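Local coordinates for microcompartments protein (Halothece sp. PCC 7418, PDB 5VGU) that probably forms hexameric BMC-domain tiles of the beta-carboxysome shell, as a CcmK4 protein of the kind that also joins CcmK3 in heterohexamers, at residues H83-V86 and E87-P91; T56-D59 and A60-A64. All blocks are in the same frame, centred on the assembly; numbering follows the deposited sequence.

Overall arrangement
Both contacts are local, each made within a single helix, and they lie on opposite sides of the chain's centre, with centres about 24 Å apart. Contact 2 belongs to helix 51-65, which packs against the antiparallel sheet and helix 14-27; one side of it is buried, the other carries exposed T56, D59 and H63, and no other chain of the assembly touches it. Contact 1 takes in the whole of the short helix 84-89, which lies against a second subunit of the hexamer. Its chemistry is more polar, with a histidine cap, one glutamate paired to the second subunit and one within the chain, whereas contact 2 joins apolar packing to one histidine-to-carbonyl bond.

Contact 1: H83-V86 and E87-P91; sequences HENV and ECVLP
V86 and L90 meet one turn apart on the buried side of helix 84-89, with CG1 of V86 lying 3.7 Å from CD1 of L90. The V86 methyl gets there because CG1 stands anti to the backbone N (chi1 177°), while the two side chains run at a slant to each other. Backbone and side chain work together here: L90 N donates to V86 O at 2.9 Å, and L90 CB rests 3.3 Å from that same oxygen. L90 is the first residue to leave helical geometry, so this bond closes the last turn.

E87 is the other main participant. Its N-H gives a nearly straight bond to H83 O, 3.1 Å long. The side chain is extended through chi2, and its OE2 accepts from a water that also donates to E84 O, tying the carboxylate to the first turn. Elsewhere in the same chain E87 pairs with R48 through OE1, and its OE2 is hydrogen-bonded to S2 N.

H83 is the N-cap. Its imidazole edge accepts from N85 N, ND1 to N being 3.0 Å with the donor only 12° out of the ring plane. H83 N is hydrogen-bonded to D22 of the second subunit, and E84 pairs with R100 of that subunit.

Accepting at ND1 implies that this nitrogen is unprotonated, so the ring is probably the neutral form with its hydrogen on NE2. The arginine partners of E84 and E87 make it likely that both carboxylates are ionised, and through H83 and E84 above all, this small helix becomes part of the joint between subunits.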
ATOM      1  N   HIS A  83     -25.704  12.325  -4.079  1.00 18.01           N
ATOM      2  CA  HIS A  83     -25.496  13.350  -5.091  1.00 18.73           C
ATOM      3  C   HIS A  83     -24.644  12.794  -6.225  1.00 21.71           C
ATOM      4  O   HIS A  83     -23.677  12.044  -5.999  1.00 18.16           O
ATOM      5  CB  HIS A  83     -24.803  14.555  -4.432  1.00 18.44           C
ATOM      6  CG  HIS A  83     -24.779  15.805  -5.257  1.00 21.30           C
ATOM      7  ND1 HIS A  83     -23.927  15.988  -6.326  1.00 19.00           N
ATOM      8  CD2 HIS A  83     -25.487  16.958  -5.143  1.00 23.82           C
ATOM      9  CE1 HIS A  83     -24.118  17.188  -6.846  1.00 20.69           C
ATOM     10  NE2 HIS A  83     -25.063  17.798  -6.147  1.00 20.82           N
ATOM     11  N   GLU A  84     -24.995  13.182  -7.454  1.00 18.39           N
ATOM     12  CA  GLU A  84     -24.276  12.714  -8.637  1.00 21.29           C
ATOM     13  C   GLU A  84     -22.767  12.976  -8.567  1.00 20.15           C
ATOM     14  O   GLU A  84     -21.982  12.216  -9.151  1.00 18.30           O
ATOM     15  CB  GLU A  84     -24.874  13.395  -9.873  1.00 24.17           C
ATOM     16  CG  GLU A  84     -24.323  12.947 -11.224  1.00 36.54           C
ATOM     17  CD  GLU A  84     -24.721  13.891 -12.361  1.00 45.76           C
ATOM     18  OE1 GLU A  84     -25.508  14.827 -12.115  1.00 41.92           O
ATOM     19  OE2 GLU A  84     -24.243  13.706 -13.499  1.00 34.01           O
ATOM     20  N   ASN A  85     -22.339  14.064  -7.923  1.00 18.63           N
ATOM     21  CA  ASN A  85     -20.904  14.353  -7.804  1.00 17.97           C
ATOM     22  C   ASN A  85     -20.196  13.310  -6.945  1.00 16.92           C
ATOM     23  O   ASN A  85     -19.052  12.931  -7.236  1.00 17.98           O
ATOM     24  CB  ASN A  85     -20.747  15.764  -7.234  1.00 18.69           C
ATOM     25  CG  ASN A  85     -19.344  16.302  -7.270  1.00 18.44           C
ATOM     26  OD1 ASN A  85     -18.341  15.634  -7.629  1.00 21.40           O
ATOM     27  ND2 ASN A  85     -19.249  17.540  -6.860  1.00 15.39           N
ATOM     28  N   VAL A  86     -20.867  12.816  -5.899  1.00 15.48           N
ATOM     29  CA  VAL A  86     -20.297  11.778  -5.051  1.00 18.55           C
ATOM     30  C   VAL A  86     -20.206  10.469  -5.821  1.00 17.28           C
ATOM     31  O   VAL A  86     -19.206   9.751  -5.745  1.00 18.99           O
ATOM     32  CB  VAL A  86     -21.142  11.622  -3.774  1.00 17.73           C
ATOM     33  CG1 VAL A  86     -20.623  10.492  -2.896  1.00 16.22           C
ATOM     34  CG2 VAL A  86     -21.170  12.909  -2.989  1.00 20.25           C
ATOM     35  N   GLU A  87     -21.275  10.131  -6.542  1.00 20.22           N
ATOM     36  CA  GLU A  87     -21.301   8.921  -7.357  1.00 19.55           C
ATOM     37  C   GLU A  87     -20.221   8.958  -8.430  1.00 21.61           C
ATOM     38  O   GLU A  87     -19.643   7.920  -8.780  1.00 18.87           O
ATOM     39  CB  GLU A  87     -22.686   8.766  -7.984  1.00 18.57           C
ATOM     40  CG  GLU A  87     -22.815   7.537  -8.863  1.00 25.58           C
ATOM     41  CD  GLU A  87     -24.171   7.439  -9.494  1.00 25.34           C
ATOM     42  OE1 GLU A  87     -24.883   6.458  -9.209  1.00 23.75           O
ATOM     43  OE2 GLU A  87     -24.529   8.367 -10.253  1.00 25.54           O
ATOM     44  N   CYS A  88     -19.955  10.145  -8.974  1.00 20.18           N
ATOM     45  CA  CYS A  88     -18.915  10.308  -9.984  1.00 18.80           C
ATOM     46  C   CYS A  88     -17.524  10.103  -9.394  1.00 20.32           C
ATOM     47  O   CYS A  88     -16.715   9.348  -9.939  1.00 19.94           O
ATOM     48  CB  CYS A  88     -19.039  11.704 -10.602  1.00 25.68           C
ATOM     49  SG  CYS A  88     -17.659  12.192 -11.632  1.00 30.90           S
ATOM     50  N   VAL A  89     -17.222  10.743  -8.271  1.00 17.58           N
ATOM     51  CA  VAL A  89     -15.845  10.745  -7.790  1.00 18.37           C
ATOM     52  C   VAL A  89     -15.534   9.495  -6.984  1.00 18.42           C
ATOM     53  O   VAL A  89     -14.437   8.931  -7.101  1.00 18.89           O
ATOM     54  CB  VAL A  89     -15.563  12.019  -6.975  1.00 16.72           C
ATOM     55  CG1 VAL A  89     -14.226  11.917  -6.186  1.00 19.34           C
ATOM     56  CG2 VAL A  89     -15.547  13.223  -7.898  1.00 20.92           C
ATOM     57  N   LEU A  90     -16.436   9.081  -6.133  1.00 18.31           N
ATOM     58  CA  LEU A  90     -16.187   7.916  -5.303  1.00 16.65           C
ATOM     59  C   LEU A  90     -16.589   6.653  -6.049  1.00 18.95           C
ATOM     60  O   LEU A  90     -17.382   6.705  -6.994  1.00 17.87           O
ATOM     61  CB  LEU A  90     -16.953   8.042  -3.981  1.00 16.62           C
ATOM     62  CG  LEU A  90     -16.580   9.248  -3.114  1.00 17.62           C
ATOM     63  CD1 LEU A  90     -17.334   9.187  -1.785  1.00 16.69           C
ATOM     64  CD2 LEU A  90     -15.064   9.366  -2.858  1.00 19.07           C
ATOM     65  N   PRO A  91     -16.011   5.495  -5.687  1.00 17.80           N
ATOM     66  CA  PRO A  91     -16.271   4.257  -6.468  1.00 17.06           C
ATOM     67  C   PRO A  91     -17.557   3.555  -6.055  1.00 17.21           C
ATOM     68  O   PRO A  91     -17.556   2.467  -5.482  1.00 17.31           O
ATOM     69  CB  PRO A  91     -15.019   3.414  -6.168  1.00 19.88           C
ATOM     70  CG  PRO A  91     -14.621   3.847  -4.790  1.00 20.34           C
ATOM     71  CD  PRO A  91     -14.920   5.312  -4.714  1.00 17.84           C
TER
HETATM   72  O   HOH W   1     -22.566  10.261 -11.129  1.00 27.19           O

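Contact 2: T56-D59 and A60-A64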
ATOM      1  N   THR A  56     -32.440  -3.617   4.281  1.00 20.18           N
ATOM      2  CA  THR A  56     -32.572  -5.048   4.533  1.00 24.41           C
ATOM      3  C   THR A  56     -31.274  -5.782   4.229  1.00 21.46           C
ATOM      4  O   THR A  56     -30.849  -6.661   4.994  1.00 22.18           O
ATOM      5  CB  THR A  56     -33.712  -5.611   3.690  1.00 24.10           C
ATOM      6  OG1 THR A  56     -34.925  -4.960   4.069  1.00 24.71           O
ATOM      7  CG2 THR A  56     -33.849  -7.104   3.876  1.00 27.04           C
ATOM      8  N   ALA A  57     -30.659  -5.472   3.083  1.00 21.22           N
ATOM      9  CA  ALA A  57     -29.385  -6.103   2.735  1.00 20.94           C
ATOM     10  C   ALA A  57     -28.302  -5.783   3.761  1.00 20.83           C
ATOM     11  O   ALA A  57     -27.514  -6.662   4.142  1.00 21.18           O
ATOM     12  CB  ALA A  57     -28.944  -5.666   1.340  1.00 22.07           C
ATOM     13  N   MET A  58     -28.230  -4.525   4.205  1.00 21.68           N
ATOM     14  CA  MET A  58     -27.181  -4.146   5.144  1.00 22.21           C
ATOM     15  C   MET A  58     -27.304  -4.924   6.455  1.00 22.61           C
ATOM     16  O   MET A  58     -26.300  -5.367   7.018  1.00 22.71           O
ATOM     17  CB  MET A  58     -27.237  -2.634   5.404  1.00 20.32           C
ATOM     18  CG  MET A  58     -26.165  -2.104   6.337  1.00 28.34           C
ATOM     19  SD  MET A  58     -24.487  -2.298   5.676  1.00 28.12           S
ATOM     20  CE  MET A  58     -24.667  -1.575   4.036  1.00 22.95           C
ATOM     21  N   ASP A  59     -28.523  -5.078   6.971  1.00 24.93           N
ATOM     22  CA  ASP A  59     -28.701  -5.852   8.198  1.00 26.65           C
ATOM     23  C   ASP A  59     -28.203  -7.278   8.018  1.00 23.55           C
ATOM     24  O   ASP A  59     -27.525  -7.821   8.890  1.00 24.53           O
ATOM     25  CB  ASP A  59     -30.172  -5.854   8.645  1.00 30.99           C
ATOM     26  CG  ASP A  59     -30.617  -4.527   9.205  1.00 47.87           C
ATOM     27  OD1 ASP A  59     -29.752  -3.716   9.611  1.00 54.92           O
ATOM     28  OD2 ASP A  59     -31.845  -4.310   9.279  1.00 60.25           O
ATOM     29  N   ALA A  60     -28.539  -7.902   6.892  1.00 21.73           N
ATOM     30  CA  ALA A  60     -28.076  -9.259   6.637  1.00 21.36           C
ATOM     31  C   ALA A  60     -26.554  -9.307   6.517  1.00 23.64           C
ATOM     32  O   ALA A  60     -25.913 -10.251   7.000  1.00 20.59           O
ATOM     33  CB  ALA A  60     -28.735  -9.801   5.371  1.00 22.27           C
ATOM     34  N   GLY A  61     -25.964  -8.305   5.858  1.00 22.27           N
ATOM     35  CA  GLY A  61     -24.516  -8.263   5.725  1.00 20.17           C
ATOM     36  C   GLY A  61     -23.809  -8.104   7.059  1.00 20.63           C
ATOM     37  O   GLY A  61     -22.793  -8.754   7.322  1.00 22.27           O
ATOM     38  N   ILE A  62     -24.330  -7.235   7.915  1.00 23.58           N
ATOM     39  CA  ILE A  62     -23.755  -7.042   9.245  1.00 24.67           C
ATOM     40  C   ILE A  62     -23.766  -8.352  10.019  1.00 26.28           C
ATOM     41  O   ILE A  62     -22.774  -8.743  10.644  1.00 26.33           O
ATOM     42  CB  ILE A  62     -24.516  -5.924   9.988  1.00 24.46           C
ATOM     43  CG1 ILE A  62     -24.163  -4.555   9.393  1.00 27.93           C
ATOM     44  CG2 ILE A  62     -24.257  -5.970  11.499  1.00 26.99           C
ATOM     45  CD1 ILE A  62     -25.072  -3.459   9.839  1.00 30.67           C
ATOM     46  N   HIS A  63     -24.899  -9.053   9.997  1.00 27.03           N
ATOM     47  CA  HIS A  63     -24.979 -10.317  10.714  1.00 28.90           C
ATOM     48  C   HIS A  63     -24.096 -11.386  10.091  1.00 26.32           C
ATOM     49  O   HIS A  63     -23.563 -12.229  10.815  1.00 30.78           O
ATOM     50  CB  HIS A  63     -26.439 -10.751  10.800  1.00 34.23           C
ATOM     51  CG  HIS A  63     -27.213  -9.936  11.790  1.00 44.69           C
ATOM     52  ND1 HIS A  63     -27.686  -8.672  11.502  1.00 54.24           N
ATOM     53  CD2 HIS A  63     -27.536 -10.173  13.083  1.00 51.56           C
ATOM     54  CE1 HIS A  63     -28.291  -8.178  12.566  1.00 56.91           C
ATOM     55  NE2 HIS A  63     -28.219  -9.070  13.538  1.00 67.92           N
ATOM     56  N   ALA A  64     -23.885 -11.350   8.770  1.00 24.53           N
ATOM     57  CA  ALA A  64     -23.060 -12.369   8.133  1.00 22.20           C
ATOM     58  C   ALA A  64     -21.590 -12.227   8.499  1.00 24.28           C
ATOM     59  O   ALA A  64     -20.845 -13.216   8.438  1.00 27.40           O
ATOM     60  CB  ALA A  64     -23.199 -12.321   6.615  1.00 22.46           C
TER
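Helix 51-65 of the BMC domain runs through this contact without a break, and M58 and I62 form its inward-facing pair one turn apart. I62 CD1 comes to 3.9 Å from M58 CG, the two chains crossing at an angle. CG1 of I62 lies anti to the carbonyl carbon (chi1 -73°), which sets it beside the preceding turn, 3.3 Å from M58 O. That oxygen also takes the N-H of I62, at 2.9 Å. With CG anti to the backbone N, M58 brings that carbon to I62.

In the BMC fold this helix packs on one face of the antiparallel sheet: M58 and I62 both touch L9 and W76, M58 also reaches I78, and I62 also reaches L73. A57, M58, A60 and A64 meet helix 14-27, with M24 lying against both A57 and M58. G61 is buried too, and its N-H bonds to A57 O at 2.8 Å.

The polar side of the turn belongs to D59 and H63. D59 O is gripped twice, by H63 N at 3.1 Å and by H63 ND1 at 2.8 Å, the two donors coming in from opposite faces of the carbonyl plane. The ring presents its edge, with the oxygen just 6° out of its plane, so this second bond fixes the rotation of the imidazole. It implies a proton on ND1, whatever NE2 carries. The D59 carboxylate stays apart from the ring, its OD1 5.7 Å from H63 ND1, and both side chains are exposed.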